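Long-range contacts in type 2A phosphatase-associated protein 42 (Saccharomyces cerevisiae, PDB 2V0P), which inhibits the PP2A-type phosphatase SIT4, associates with PP2A catalytic subunits and acts in TOR signalling in response to the nitrogen source: residues D76-L81 / H209-D214; T178-L183 / R201-M206. One frame throughout, in Å; residues are numbered along the deposited sequence.

Both contacts use helix 199-231 of the N-terminal, TPR-like domain: contact 2 its beginning, contact 1 the turns that follow. In contact 2 the partner is the preceding helix, 156-186, only 18 residues away at the closest ends; in contact 1 it is the short helix 75-83, 128 residues away. Their centres lie about 15 Å apart and differ in depth, about 4 Å from the centre of the chain for contact 1 and about 18 Å for contact 2. They also meet directly, His-210 CB packing 3.6 Å from Leu-180 CD2. The zinc modelled at Cys-182 lies beside contact 2.

Contact 1: residues D76-L81 / H209-D214; sequences DYYLGL and HHFSLD
An aromatic cluster of Tyr-77, Tyr-78 and Phe-211 joins helix 75-83 to helix 199-231 within the all-helical, TPR-like domain. The segment axes cross at 38°, running roughly the same way, and come no closer than 11.1 Å, a wide spacing that the rings fill. Tyr-77 holds CG anti to its backbone N, which sends the ring across to the other helix. There Phe-211 CB sits over the ring centre at 3.8 Å, while the Phe-211 ring is displaced beyond it in an offset stack, planes 14° apart and centroids separated by 4.3 Å. Leu-81 CG covers the opposite face of Tyr-77 near its rim, so the ring is clamped between its own helix and the neighbour. Tyr-78, with CG beside its backbone N, approaches Phe-211 obliquely; Tyr-78 OH lies 3.5 Å from Phe-211 CZ. Phe-111 and Phe-114 of helix 93-120 extend the packing around Tyr-77. Asp-214, CG anti to the backbone N, reaches the edge of the Tyr-77 ring; its OD2 also accepts a bond from Asn-218 ND2, two donors that would favour a charged carboxylate. The Tyr-77 OH donates to Asp-214 OD2 over a very short 2.5 Å, arriving 31° out of the carboxylate plane.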
loop_
_atom_site.group_PDB
_atom_site.type_symbol
_atom_site.label_atom_id
_atom_site.label_comp_id
_atom_site.label_asym_id
_atom_site.label_seq_id
_atom_site.Cartn_x
_atom_site.Cartn_y
_atom_site.Cartn_z
ATOM N N ASP A 76 8.424 -13.034 -22.575
ATOM C CA ASP A 76 8.164 -13.029 -21.147
ATOM C C ASP A 76 7.568 -11.712 -20.637
ATOM O O ASP A 76 6.795 -11.746 -19.656
ATOM C CB ASP A 76 9.402 -13.371 -20.389
ATOM C CG ASP A 76 9.882 -14.758 -20.677
ATOM O OD1 ASP A 76 9.049 -15.675 -20.586
ATOM O OD2 ASP A 76 11.086 -14.904 -20.995
ATOM N N TYR A 77 7.918 -10.564 -21.265
ATOM C CA TYR A 77 7.346 -9.323 -20.894
ATOM C C TYR A 77 5.809 -9.389 -21.104
ATOM O O TYR A 77 5.046 -9.012 -20.216
ATOM C CB TYR A 77 7.931 -8.140 -21.645
ATOM C CG TYR A 77 7.249 -6.806 -21.498
ATOM C CD1 TYR A 77 7.334 -6.027 -20.288
ATOM C CD2 TYR A 77 6.534 -6.261 -22.555
ATOM C CE1 TYR A 77 6.708 -4.800 -20.205
ATOM C CE2 TYR A 77 5.953 -5.045 -22.437
ATOM C CZ TYR A 77 6.058 -4.325 -21.209
ATOM O OH TYR A 77 5.479 -3.148 -21.118
ATOM N N TYR A 78 5.401 -9.879 -22.278
ATOM C CA TYR A 78 4.038 -9.892 -22.639
ATOM C C TYR A 78 3.259 -10.938 -21.734
ATOM O O TYR A 78 2.133 -10.719 -21.420
ATOM C CB TYR A 78 3.899 -10.168 -24.158
ATOM C CG TYR A 78 4.010 -8.895 -24.951
ATOM C CD1 TYR A 78 5.143 -8.584 -25.645
ATOM C CD2 TYR A 78 2.984 -7.961 -24.917
ATOM C CE1 TYR A 78 5.243 -7.433 -26.336
ATOM C CE2 TYR A 78 3.084 -6.769 -25.592
ATOM C CZ TYR A 78 4.224 -6.521 -26.306
ATOM O OH TYR A 78 4.341 -5.355 -27.010
ATOM N N LEU A 79 3.888 -12.035 -21.375
ATOM C CA LEU A 79 3.317 -12.991 -20.466
ATOM C C LEU A 79 3.099 -12.292 -19.099
ATOM O O LEU A 79 2.052 -12.418 -18.524
ATOM C CB LEU A 79 4.164 -14.255 -20.345
ATOM C CG LEU A 79 4.180 -15.365 -21.450
ATOM C CD1 LEU A 79 5.140 -16.363 -21.032
ATOM C CD2 LEU A 79 2.859 -16.013 -21.675
ATOM N N GLY A 80 4.096 -11.548 -18.634
ATOM C CA GLY A 80 3.945 -10.687 -17.443
ATOM C C GLY A 80 2.712 -9.829 -17.438
ATOM O O GLY A 80 1.944 -9.857 -16.485
ATOM N N LEU A 81 2.526 -9.090 -18.496
ATOM C CA LEU A 81 1.432 -8.203 -18.669
ATOM C C LEU A 81 0.054 -8.947 -18.730
ATOM O O LEU A 81 -0.946 -8.506 -18.137
ATOM C CB LEU A 81 1.628 -7.392 -19.905
ATOM C CG LEU A 81 2.723 -6.356 -19.987
ATOM C CD1 LEU A 81 2.664 -5.787 -21.354
ATOM C CD2 LEU A 81 2.507 -5.276 -18.902
ATOM N N HIS A 209 14.150 -1.775 -24.504
ATOM C CA HIS A 209 14.645 -0.857 -23.501
ATOM C C HIS A 209 13.448 -0.287 -22.692
ATOM O O HIS A 209 13.520 -0.288 -21.515
ATOM C CB HIS A 209 15.464 0.252 -24.169
ATOM C CG HIS A 209 16.361 0.983 -23.226
ATOM N ND1 HIS A 209 17.452 1.714 -23.650
ATOM C CD2 HIS A 209 16.366 1.043 -21.876
ATOM C CE1 HIS A 209 18.050 2.240 -22.596
ATOM N NE2 HIS A 209 17.416 1.838 -21.514
ATOM N N HIS A 210 12.374 0.106 -23.360
ATOM C CA HIS A 210 11.253 0.783 -22.771
ATOM C C HIS A 210 10.563 -0.279 -21.929
ATOM O O HIS A 210 10.255 -0.024 -20.798
ATOM C CB HIS A 210 10.355 1.361 -23.848
ATOM C CG HIS A 210 8.983 1.680 -23.394
ATOM N ND1 HIS A 210 7.872 1.012 -23.863
ATOM C CD2 HIS A 210 8.530 2.557 -22.471
ATOM C CE1 HIS A 210 6.793 1.471 -23.252
ATOM N NE2 HIS A 210 7.168 2.411 -22.404
ATOM N N PHE A 211 10.425 -1.491 -22.497
ATOM C CA PHE A 211 9.868 -2.621 -21.752
ATOM C C PHE A 211 10.551 -2.935 -20.410
ATOM O O PHE A 211 9.864 -3.179 -19.404
ATOM C CB PHE A 211 9.758 -3.846 -22.646
ATOM C CG PHE A 211 8.864 -3.664 -23.809
ATOM C CD1 PHE A 211 7.963 -2.654 -23.876
ATOM C CD2 PHE A 211 8.894 -4.624 -24.859
ATOM C CE1 PHE A 211 7.083 -2.528 -24.987
ATOM C CE2 PHE A 211 8.053 -4.520 -25.935
ATOM C CZ PHE A 211 7.148 -3.477 -26.024
ATOM N N SER A 212 11.874 -2.915 -20.377
ATOM C CA SER A 212 12.601 -3.198 -19.183
ATOM C C SER A 212 12.326 -2.126 -18.102
ATOM O O SER A 212 12.195 -2.472 -16.939
ATOM C CB SER A 212 14.105 -3.327 -19.467
ATOM O OG SER A 212 14.665 -2.057 -19.605
ATOM N N LEU A 213 12.193 -0.870 -18.496
ATOM C CA LEU A 213 11.864 0.171 -17.556
ATOM C C LEU A 213 10.382 -0.011 -17.079
ATOM O O LEU A 213 10.174 -0.025 -15.912
ATOM C CB LEU A 213 12.153 1.532 -18.131
ATOM C CG LEU A 213 13.690 1.720 -18.273
ATOM C CD1 LEU A 213 13.941 2.693 -19.346
ATOM C CD2 LEU A 213 14.317 2.239 -16.956
ATOM N N ASP A 214 9.428 -0.179 -17.993
ATOM C CA ASP A 214 8.044 -0.417 -17.680
ATOM C C ASP A 214 7.919 -1.540 -16.685
ATOM O O ASP A 214 7.174 -1.419 -15.758
ATOM C CB ASP A 214 7.243 -0.813 -18.953
ATOM C CG ASP A 214 5.712 -0.843 -18.705
ATOM O OD1 ASP A 214 5.183 0.167 -18.167
ATOM O OD2 ASP A 214 5.050 -1.850 -19.050
#

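Contact 2: residues T178-L183 / R201-M206; sequences TKLHCL and RELYLM. With ZN (zinc ion), chain C.
The carboxylate of Glu-202 is the flat group engaged here, and one of its faces is met by the fork of Leu-183: Leu-183 CD2 lies 3.3 Å from Glu-202 OE1 and 3.5 Å from Glu-202 CD, with CD1 also on that side. Glu-202 is deposited in two conformers; the one described runs extended and crosses Leu-183 at about a right angle, so that Glu-202 CG and CD meet its two methyls. That leucine, CG beside its backbone N (chi1 -78°), wedges between Glu-202 and selenomethionine Met-206, its CD1 touching Met-206 CB at 3.7 Å. Met-206 leaves the backbone anti to N, then bends at chi2 and chi3, so that CG rests on the backbone of Leu-180 and SE and CE curl against Lys-179. The closest approach of these two side chains, Lys-179 CE to Met-206 CE at 3.5 Å, is tighter than usual carbon-carbon contact. Deeper in, Leu-180 and Leu-203 cross at about a right angle, their CD1 methyls 3.5 Å apart. Outside this interface, zinc is modelled 1.4 Å from Cys-182 SG, far shorter than a normal zinc-thiolate bond, so its coordination geometry is unreliable. The segment axes approach to 9.5 Å, their N-to-C directions 149° apart; joining consecutive helices 156-186 and 199-231, they form the antiparallel helical hairpin typical of TPR-like folds.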
loop_
_atom_site.group_PDB
_atom_site.type_symbol
_atom_site.label_atom_id
_atom_site.label_comp_id
_atom_site.label_asym_id
_atom_site.label_seq_id
_atom_site.Cartn_x
_atom_site.Cartn_y
_atom_site.Cartn_z
ATOM N N THR A 178 10.385 8.642 -25.006
ATOM C CA THR A 178 10.489 9.650 -26.036
ATOM C C THR A 178 11.377 9.170 -27.176
ATOM O O THR A 178 11.019 9.356 -28.320
ATOM C CB THR A 178 11.008 11.002 -25.482
ATOM O OG1 THR A 178 10.185 11.390 -24.380
ATOM C CG2 THR A 178 10.948 12.084 -26.527
ATOM N N LYS A 179 12.516 8.563 -26.871
ATOM C CA LYS A 179 13.376 8.007 -27.915
ATOM C C LYS A 179 12.628 6.937 -28.737
ATOM O O LYS A 179 12.680 6.943 -29.972
ATOM C CB LYS A 179 14.689 7.469 -27.347
ATOM C CG LYS A 179 15.706 8.550 -27.037
ATOM C CD LYS A 179 16.748 8.093 -25.998
ATOM C CE LYS A 179 17.785 7.125 -26.580
ATOM N NZ LYS A 179 18.866 6.764 -25.598
ATOM N N LEU A 180 11.894 6.076 -28.058
ATOM C CA LEU A 180 11.044 5.069 -28.730
ATOM C C LEU A 180 9.957 5.697 -29.603
ATOM O O LEU A 180 9.732 5.306 -30.751
ATOM C CB LEU A 180 10.440 4.134 -27.689
ATOM C CG LEU A 180 9.420 3.091 -28.168
ATOM C CD1 LEU A 180 9.989 2.285 -29.322
ATOM C CD2 LEU A 180 9.049 2.212 -27.063
ATOM N N HIS A 181 9.297 6.705 -29.053
ATOM C CA HIS A 181 8.296 7.463 -29.767
ATOM C C HIS A 181 8.862 8.065 -31.065
ATOM O O HIS A 181 8.300 7.824 -32.135
ATOM C CB HIS A 181 7.728 8.545 -28.822
ATOM C CG HIS A 181 6.486 9.214 -29.317
ATOM N ND1 HIS A 181 5.490 8.541 -29.993
ATOM C CD2 HIS A 181 6.070 10.496 -29.218
ATOM C CE1 HIS A 181 4.524 9.384 -30.304
ATOM N NE2 HIS A 181 4.847 10.574 -29.836
ATOM N N CYS A 182 9.955 8.828 -30.994
ATOM C CA CYS A 182 10.492 9.481 -32.219
ATOM C C CYS A 182 10.895 8.386 -33.276
ATOM O O CYS A 182 10.658 8.566 -34.468
ATOM C CB CYS A 182 11.556 10.614 -31.932
ATOM S SG CYS A 182 11.165 12.559 -32.248
ATOM N N LEU A 183 11.436 7.257 -32.831
ATOM C CA LEU A 183 11.734 6.082 -33.698
ATOM C C LEU A 183 10.523 5.494 -34.405
ATOM O O LEU A 183 10.517 5.416 -35.631
ATOM C CB LEU A 183 12.496 5.006 -32.959
ATOM C CG LEU A 183 13.988 5.229 -32.760
ATOM C CD1 LEU A 183 14.552 4.289 -31.725
ATOM C CD2 LEU A 183 14.767 5.145 -34.051
ATOM N N ARG A 201 15.947 -2.256 -36.634
ATOM C CA ARG A 201 16.727 -2.890 -35.599
ATOM C C ARG A 201 16.863 -2.005 -34.361
ATOM O O ARG A 201 16.860 -2.505 -33.264
ATOM C CB ARG A 201 18.117 -3.234 -36.104
ATOM C CG ARG A 201 18.937 -4.007 -35.117
ATOM C CD ARG A 201 20.096 -4.730 -35.798
ATOM N NE ARG A 201 20.685 -5.649 -34.847
ATOM C CZ ARG A 201 20.466 -6.962 -34.818
ATOM N NH1 ARG A 201 19.689 -7.561 -35.751
ATOM N NH2 ARG A 201 21.051 -7.678 -33.857
ATOM N N GLU A 202 17.059 -0.696 -34.601
ATOM C CA GLU A 202 17.157 0.278 -33.536
ATOM C C GLU A 202 15.824 0.391 -32.786
ATOM O O GLU A 202 15.806 0.390 -31.592
ATOM C CB GLU A 202 17.578 1.624 -34.113
ATOM C CG GLU A 202 17.576 2.771 -33.118
ATOM C CD GLU A 202 18.109 4.060 -33.714
ATOM O OE1 GLU A 202 17.840 4.323 -34.907
ATOM O OE2 GLU A 202 18.792 4.818 -32.991
ATOM N N LEU A 203 14.729 0.479 -33.524
ATOM C CA LEU A 203 13.406 0.489 -32.944
ATOM C C LEU A 203 13.116 -0.722 -32.024
ATOM O O LEU A 203 12.574 -0.562 -30.923
ATOM C CB LEU A 203 12.372 0.654 -34.052
ATOM C CG LEU A 203 10.884 0.515 -33.789
ATOM C CD1 LEU A 203 10.482 1.496 -32.700
ATOM C CD2 LEU A 203 10.084 0.756 -35.069
ATOM N N TYR A 204 13.451 -1.922 -32.482
ATOM C CA TYR A 204 13.227 -3.113 -31.747
ATOM C C TYR A 204 13.994 -3.174 -30.444
ATOM O O TYR A 204 13.441 -3.587 -29.439
ATOM C CB TYR A 204 13.496 -4.357 -32.607
ATOM C CG TYR A 204 12.540 -4.496 -33.754
ATOM C CD1 TYR A 204 11.333 -3.800 -33.779
ATOM C CD2 TYR A 204 12.809 -5.374 -34.793
ATOM C CE1 TYR A 204 10.429 -3.947 -34.846
ATOM C CE2 TYR A 204 11.928 -5.520 -35.854
ATOM C CZ TYR A 204 10.733 -4.826 -35.869
ATOM O OH TYR A 204 9.855 -5.010 -36.934
ATOM N N LEU A 205 15.237 -2.781 -30.481
ATOM C CA LEU A 205 16.090 -2.652 -29.324
ATOM C C LEU A 205 15.581 -1.589 -28.363
ATOM O O LEU A 205 15.648 -1.827 -27.210
ATOM C CB LEU A 205 17.523 -2.363 -29.678
ATOM C CG LEU A 205 18.199 -3.542 -30.410
ATOM C CD1 LEU A 205 19.447 -3.072 -31.046
ATOM C CD2 LEU A 205 18.465 -4.684 -29.448
HETATM N N MSE A 206 15.181 -0.428 -28.873
HETATM C CA MSE A 206 14.627 0.661 -28.042
HETATM C C MSE A 206 13.315 0.202 -27.418
HETATM O O MSE A 206 12.951 0.609 -26.302
HETATM C CB MSE A 206 14.414 1.947 -28.858
HETATM C CG MSE A 206 14.093 3.203 -28.006
HETATM SE SE MSE A 206 15.588 3.626 -26.810
HETATM C CE MSE A 206 16.936 4.151 -28.129
HETATM ZN ZN ZN C . 9.896 13.147 -32.015
#